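Local coordinates for protein phosphatidylinositol-specific phospholipase C (Listeria monocytogenes, PDB 2PLC) that belongs to the phosphatidylinositol-specific phospholipase C family, whose X domain adopts a TIM-barrel type of fold, at residues I123-R135 and P143-L155. Numbering follows the deposited sequence.
Sequences INIYKDYFYTTPR and PTLKDVRGKILLL
Phe130 and Ile152 are bridged through their backbones and lay their side chains alongside each other where the chain leaving helix 114-125 meets strand 152-157, a compact example of how one beta bridge can sort side chains onto two faces. The bridge uses two backbone bonds: Ile152 N gives to Tyr129 O at 2.7 Å, and Tyr131 N gives to Ile152 O at 3.0 Å, the latter almost straight at 177°. No second bridge follows; instead a water lies between the backbones, donating to Tyr131 O and Ile152 O and accepting from Leu154 N.

On one face the Phe130 ring lies over Ile152, whose CB sits 4.3 Å from the ring centroid in a CH-pi contact; Ile123 CG2 covers the opposite face, and Leu154 CB meets the ring edge. The other face belongs to Tyr131. Its ring is carried out along the loop 143-148 by a first torsion of 166°, which sets CG opposite the backbone N: Pro143 lies over one face, Asp147 O approaches the edge 3.7 Å from CD1, and Leu153 CD1 comes within 3.8 Å of CD2.

Lys151 runs its aliphatic chain alongside the backbone of Tyr129 to Tyr131, then bends at chi4 (55°), which brings NZ to Asp128 O in a weak bond of 3.4 Å. A second water spans Asp128 O and Gly150 O. Tyr131 also makes a backbone hydrogen bond with Gly172 of strand 169-174, while Ile152 touches Ile89 of helix 82-95. Strand 101-107, helix 114-125 and the parallel neighbouring strand 152-157 form a beta-alpha-beta crossover, and the contact ties the chain after its helix to its second strand, consistent with the TIM-barrel fold class of the X domain.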
loop_
_atom_site.group_PDB
_atom_site.type_symbol
_atom_site.label_atom_id
_atom_site.label_comp_id
_atom_site.label_asym_id
_atom_site.label_seq_id
_atom_site.Cartn_x
_atom_site.Cartn_y
_atom_site.Cartn_z
ATOM N N ILE A 123 -0.475 -5.408 17.542
ATOM C CA ILE A 123 -1.070 -4.154 17.103
ATOM C C ILE A 123 -1.331 -3.258 18.314
ATOM O O ILE A 123 -0.985 -2.078 18.305
ATOM C CB ILE A 123 -2.397 -4.401 16.334
ATOM C CG1 ILE A 123 -2.135 -5.211 15.058
ATOM C CG2 ILE A 123 -3.072 -3.080 16.001
ATOM C CD1 ILE A 123 -1.133 -4.578 14.101
ATOM N N ASN A 124 -1.888 -3.847 19.369
ATOM C CA ASN A 124 -2.205 -3.126 20.601
ATOM C C ASN A 124 -0.991 -2.449 21.239
ATOM O O ASN A 124 -1.125 -1.443 21.935
ATOM C CB ASN A 124 -2.866 -4.073 21.603
ATOM C CG ASN A 124 -3.472 -3.342 22.775
ATOM O OD1 ASN A 124 -4.197 -2.356 22.604
ATOM N ND2 ASN A 124 -3.178 -3.815 23.978
ATOM N N ILE A 125 0.189 -3.012 21.007
ATOM C CA ILE A 125 1.431 -2.457 21.535
ATOM C C ILE A 125 1.746 -1.121 20.860
ATOM O O ILE A 125 2.329 -0.222 21.468
ATOM C CB ILE A 125 2.610 -3.446 21.303
ATOM C CG1 ILE A 125 2.385 -4.712 22.119
ATOM C CG2 ILE A 125 3.935 -2.822 21.665
ATOM C CD1 ILE A 125 1.976 -4.438 23.553
ATOM N N TYR A 126 1.335 -0.999 19.602
ATOM C CA TYR A 126 1.581 0.204 18.816
ATOM C C TYR A 126 0.308 0.979 18.503
ATOM O O TYR A 126 0.275 1.748 17.544
ATOM C CB TYR A 126 2.271 -0.180 17.505
ATOM C CG TYR A 126 3.633 -0.806 17.691
ATOM C CD1 TYR A 126 4.748 -0.015 17.963
ATOM C CD2 TYR A 126 3.811 -2.183 17.580
ATOM C CE1 TYR A 126 6.008 -0.576 18.115
ATOM C CE2 TYR A 126 5.070 -2.756 17.732
ATOM C CZ TYR A 126 6.160 -1.944 17.996
ATOM O OH TYR A 126 7.415 -2.486 18.120
ATOM N N LYS A 127 -0.716 0.821 19.338
ATOM C CA LYS A 127 -1.999 1.490 19.126
ATOM C C LYS A 127 -1.947 3.013 18.954
ATOM O O LYS A 127 -2.793 3.589 18.268
ATOM C CB LYS A 127 -3.002 1.102 20.214
ATOM C CG LYS A 127 -2.618 1.516 21.615
ATOM C CD LYS A 127 -3.650 1.012 22.612
ATOM C CE LYS A 127 -3.378 1.557 24.000
ATOM N NZ LYS A 127 -3.442 3.048 24.031
ATOM N N ASP A 128 -0.946 3.663 19.541
ATOM C CA ASP A 128 -0.820 5.114 19.409
ATOM C C ASP A 128 -0.416 5.527 17.996
ATOM O O ASP A 128 -0.464 6.711 17.654
ATOM C CB ASP A 128 0.184 5.673 20.424
ATOM C CG ASP A 128 -0.340 5.638 21.851
ATOM O OD1 ASP A 128 -1.567 5.784 22.051
ATOM O OD2 ASP A 128 0.480 5.472 22.777
ATOM N N TYR A 129 -0.014 4.550 17.182
ATOM C CA TYR A 129 0.397 4.811 15.805
ATOM C C TYR A 129 -0.646 4.345 14.797
ATOM O O TYR A 129 -0.403 4.360 13.590
ATOM C CB TYR A 129 1.745 4.154 15.504
ATOM C CG TYR A 129 2.906 4.780 16.242
ATOM C CD1 TYR A 129 3.565 5.891 15.721
ATOM C CD2 TYR A 129 3.345 4.260 17.461
ATOM C CE1 TYR A 129 4.637 6.474 16.394
ATOM C CE2 TYR A 129 4.416 4.835 18.146
ATOM C CZ TYR A 129 5.058 5.941 17.603
ATOM O OH TYR A 129 6.135 6.497 18.256
ATOM N N PHE A 130 -1.809 3.938 15.294
ATOM C CA PHE A 130 -2.888 3.478 14.426
ATOM C C PHE A 130 -4.106 4.394 14.433
ATOM O O PHE A 130 -4.547 4.841 15.495
ATOM C CB PHE A 130 -3.320 2.058 14.814
ATOM C CG PHE A 130 -2.435 0.987 14.257
ATOM C CD1 PHE A 130 -1.267 0.619 14.915
ATOM C CD2 PHE A 130 -2.747 0.375 13.048
ATOM C CE1 PHE A 130 -0.416 -0.341 14.376
ATOM C CE2 PHE A 130 -1.905 -0.585 12.500
ATOM C CZ PHE A 130 -0.734 -0.943 13.167
ATOM N N TYR A 131 -4.617 4.708 13.243
ATOM C CA TYR A 131 -5.816 5.527 13.131
ATOM C C TYR A 131 -6.938 4.620 13.604
ATOM O O TYR A 131 -7.165 3.548 13.038
ATOM C CB TYR A 131 -6.081 5.948 11.689
ATOM C CG TYR A 131 -7.475 6.510 11.469
ATOM C CD1 TYR A 131 -7.814 7.789 11.905
ATOM C CD2 TYR A 131 -8.447 5.762 10.806
ATOM C CE1 TYR A 131 -9.090 8.307 11.683
ATOM C CE2 TYR A 131 -9.715 6.268 10.581
ATOM C CZ TYR A 131 -10.032 7.538 11.018
ATOM O OH TYR A 131 -11.290 8.038 10.769
ATOM N N THR A 132 -7.666 5.071 14.613
ATOM C CA THR A 132 -8.726 4.258 15.161
ATOM C C THR A 132 -10.008 5.041 15.430
ATOM O O THR A 132 -9.972 6.242 15.686
ATOM C CB THR A 132 -8.216 3.565 16.438
ATOM O OG1 THR A 132 -9.142 2.551 16.832
ATOM C CG2 THR A 132 -8.019 4.575 17.567
ATOM N N THR A 133 -11.141 4.354 15.310
ATOM C CA THR A 133 -12.460 4.944 15.544
ATOM C C THR A 133 -13.266 3.998 16.439
ATOM O O THR A 133 -12.888 2.841 16.616
ATOM C CB THR A 133 -13.240 5.148 14.218
ATOM O OG1 THR A 133 -13.455 3.881 13.582
ATOM C CG2 THR A 133 -12.485 6.080 13.280
ATOM N N PRO A 134 -14.379 4.482 17.029
ATOM C CA PRO A 134 -15.219 3.652 17.903
ATOM C C PRO A 134 -15.795 2.436 17.182
ATOM O O PRO A 134 -16.063 2.490 15.983
ATOM C CB PRO A 134 -16.330 4.614 18.318
ATOM C CG PRO A 134 -15.644 5.946 18.303
ATOM C CD PRO A 134 -14.859 5.876 17.022
ATOM N N ARG A 135 -15.976 1.342 17.918
ATOM C CA ARG A 135 -16.527 0.114 17.348
ATOM C C ARG A 135 -17.967 0.317 16.880
ATOM O O ARG A 135 -18.402 -0.290 15.898
ATOM C CB ARG A 135 -16.444 -1.032 18.364
ATOM C CG ARG A 135 -17.307 -2.244 18.021
ATOM C CD ARG A 135 -16.857 -3.497 18.760
ATOM N NE ARG A 135 -16.613 -3.264 20.182
ATOM C CZ ARG A 135 -17.564 -3.156 21.106
ATOM N NH1 ARG A 135 -18.845 -3.257 20.769
ATOM N NH2 ARG A 135 -17.232 -2.955 22.375
ATOM N N PRO A 143 -10.738 9.535 6.018
ATOM C CA PRO A 143 -10.221 10.652 6.817
ATOM C C PRO A 143 -9.357 11.665 6.084
ATOM O O PRO A 143 -8.854 11.405 4.992
ATOM C CB PRO A 143 -9.417 9.943 7.900
ATOM C CG PRO A 143 -8.871 8.763 7.174
ATOM C CD PRO A 143 -10.082 8.275 6.412
ATOM N N THR A 144 -9.205 12.827 6.710
ATOM C CA THR A 144 -8.386 13.904 6.179
ATOM C C THR A 144 -7.004 13.749 6.802
ATOM O O THR A 144 -6.837 13.011 7.774
ATOM C CB THR A 144 -8.965 15.300 6.533
ATOM O OG1 THR A 144 -8.983 15.480 7.955
ATOM C CG2 THR A 144 -10.380 15.428 6.005
ATOM N N LEU A 145 -6.018 14.436 6.238
ATOM C CA LEU A 145 -4.654 14.362 6.739
ATOM C C LEU A 145 -4.536 14.770 8.201
ATOM O O LEU A 145 -3.607 14.354 8.895
ATOM C CB LEU A 145 -3.727 15.231 5.893
ATOM C CG LEU A 145 -3.340 14.718 4.509
ATOM C CD1 LEU A 145 -2.393 15.704 3.872
ATOM C CD2 LEU A 145 -2.660 13.371 4.632
ATOM N N LYS A 146 -5.481 15.574 8.670
ATOM C CA LYS A 146 -5.458 16.032 10.048
ATOM C C LYS A 146 -5.609 14.845 10.999
ATOM O O LYS A 146 -4.826 14.696 11.940
ATOM C CB LYS A 146 -6.568 17.066 10.273
ATOM C CG LYS A 146 -6.328 18.015 11.443
ATOM C CD LYS A 146 -6.942 17.499 12.742
ATOM C CE LYS A 146 -8.366 18.027 12.967
ATOM N NZ LYS A 146 -9.339 17.684 11.883
ATOM N N ASP A 147 -6.563 13.967 10.698
ATOM C CA ASP A 147 -6.852 12.787 11.520
ATOM C C ASP A 147 -5.826 11.651 11.467
ATOM O O ASP A 147 -5.770 10.820 12.378
ATOM C CB ASP A 147 -8.229 12.223 11.154
ATOM C CG ASP A 147 -9.333 13.261 11.255
ATOM O OD1 ASP A 147 -9.516 13.832 12.353
ATOM O OD2 ASP A 147 -10.016 13.505 10.235
ATOM N N VAL A 148 -5.028 11.610 10.403
ATOM C CA VAL A 148 -4.032 10.555 10.228
ATOM C C VAL A 148 -2.573 11.008 10.325
ATOM O O VAL A 148 -1.677 10.292 9.885
ATOM C CB VAL A 148 -4.237 9.806 8.880
ATOM C CG1 VAL A 148 -5.526 9.001 8.904
ATOM C CG2 VAL A 148 -4.256 10.792 7.720
ATOM N N ARG A 149 -2.323 12.183 10.899
ATOM C CA ARG A 149 -0.944 12.659 11.030
ATOM C C ARG A 149 -0.131 11.710 11.924
ATOM O O ARG A 149 -0.532 11.405 13.055
ATOM C CB ARG A 149 -0.900 14.083 11.600
ATOM C CG ARG A 149 -1.394 15.180 10.661
ATOM C CD ARG A 149 -0.556 15.294 9.393
ATOM N NE ARG A 149 -0.919 16.476 8.611
ATOM C CZ ARG A 149 -0.488 16.742 7.378
ATOM N NH1 ARG A 149 0.335 15.911 6.752
ATOM N NH2 ARG A 149 -0.879 17.849 6.764
ATOM N N GLY A 150 0.992 11.227 11.395
ATOM C CA GLY A 150 1.849 10.319 12.137
ATOM C C GLY A 150 1.192 8.997 12.491
ATOM O O GLY A 150 1.576 8.357 13.473
ATOM N N LYS A 151 0.215 8.573 11.690
ATOM C CA LYS A 151 -0.485 7.321 11.956
ATOM C C LYS A 151 -0.560 6.358 10.781
ATOM O O LYS A 151 -0.237 6.711 9.647
ATOM C CB LYS A 151 -1.889 7.603 12.500
ATOM C CG LYS A 151 -1.894 7.972 13.975
ATOM C CD LYS A 151 -3.253 8.474 14.425
ATOM C CE LYS A 151 -3.347 8.533 15.946
ATOM N NZ LYS A 151 -2.252 9.340 16.552
ATOM N N ILE A 152 -0.980 5.132 11.079
ATOM C CA ILE A 152 -1.116 4.077 10.089
ATOM C C ILE A 152 -2.593 3.827 9.822
ATOM O O ILE A 152 -3.379 3.696 10.754
ATOM C CB ILE A 152 -0.499 2.737 10.597
ATOM C CG1 ILE A 152 1.006 2.887 10.807
ATOM C CG2 ILE A 152 -0.775 1.599 9.615
ATOM C CD1 ILE A 152 1.658 1.669 11.435
ATOM N N LEU A 153 -2.974 3.822 8.550
ATOM C CA LEU A 153 -4.347 3.524 8.173
ATOM C C LEU A 153 -4.308 2.052 7.771
ATOM O O LEU A 153 -3.808 1.710 6.707
ATOM C CB LEU A 153 -4.801 4.393 6.993
ATOM C CG LEU A 153 -6.198 4.041 6.464
ATOM C CD1 LEU A 153 -7.202 4.021 7.614
ATOM C CD2 LEU A 153 -6.628 5.021 5.400
ATOM N N LEU A 154 -4.813 1.182 8.635
ATOM C CA LEU A 154 -4.809 -0.257 8.377
ATOM C C LEU A 154 -5.933 -0.757 7.473
ATOM O O LEU A 154 -7.091 -0.384 7.638
ATOM C CB LEU A 154 -4.854 -1.019 9.708
ATOM C CG LEU A 154 -4.787 -2.550 9.680
ATOM C CD1 LEU A 154 -3.423 -2.997 9.203
ATOM C CD2 LEU A 154 -5.055 -3.112 11.070
ATOM N N LEU A 155 -5.581 -1.606 6.512
ATOM C CA LEU A 155 -6.560 -2.204 5.610
ATOM C C LEU A 155 -6.425 -3.703 5.825
ATOM O O LEU A 155 -5.525 -4.335 5.274
ATOM C CB LEU A 155 -6.268 -1.842 4.151
ATOM C CG LEU A 155 -6.360 -0.364 3.769
ATOM C CD1 LEU A 155 -6.043 -0.191 2.293
ATOM C CD2 LEU A 155 -7.750 0.159 4.074
HETATM O O HOH W 1 1.328 8.683 16.358
HETATM O O HOH W 2 -5.535 2.077 11.152
#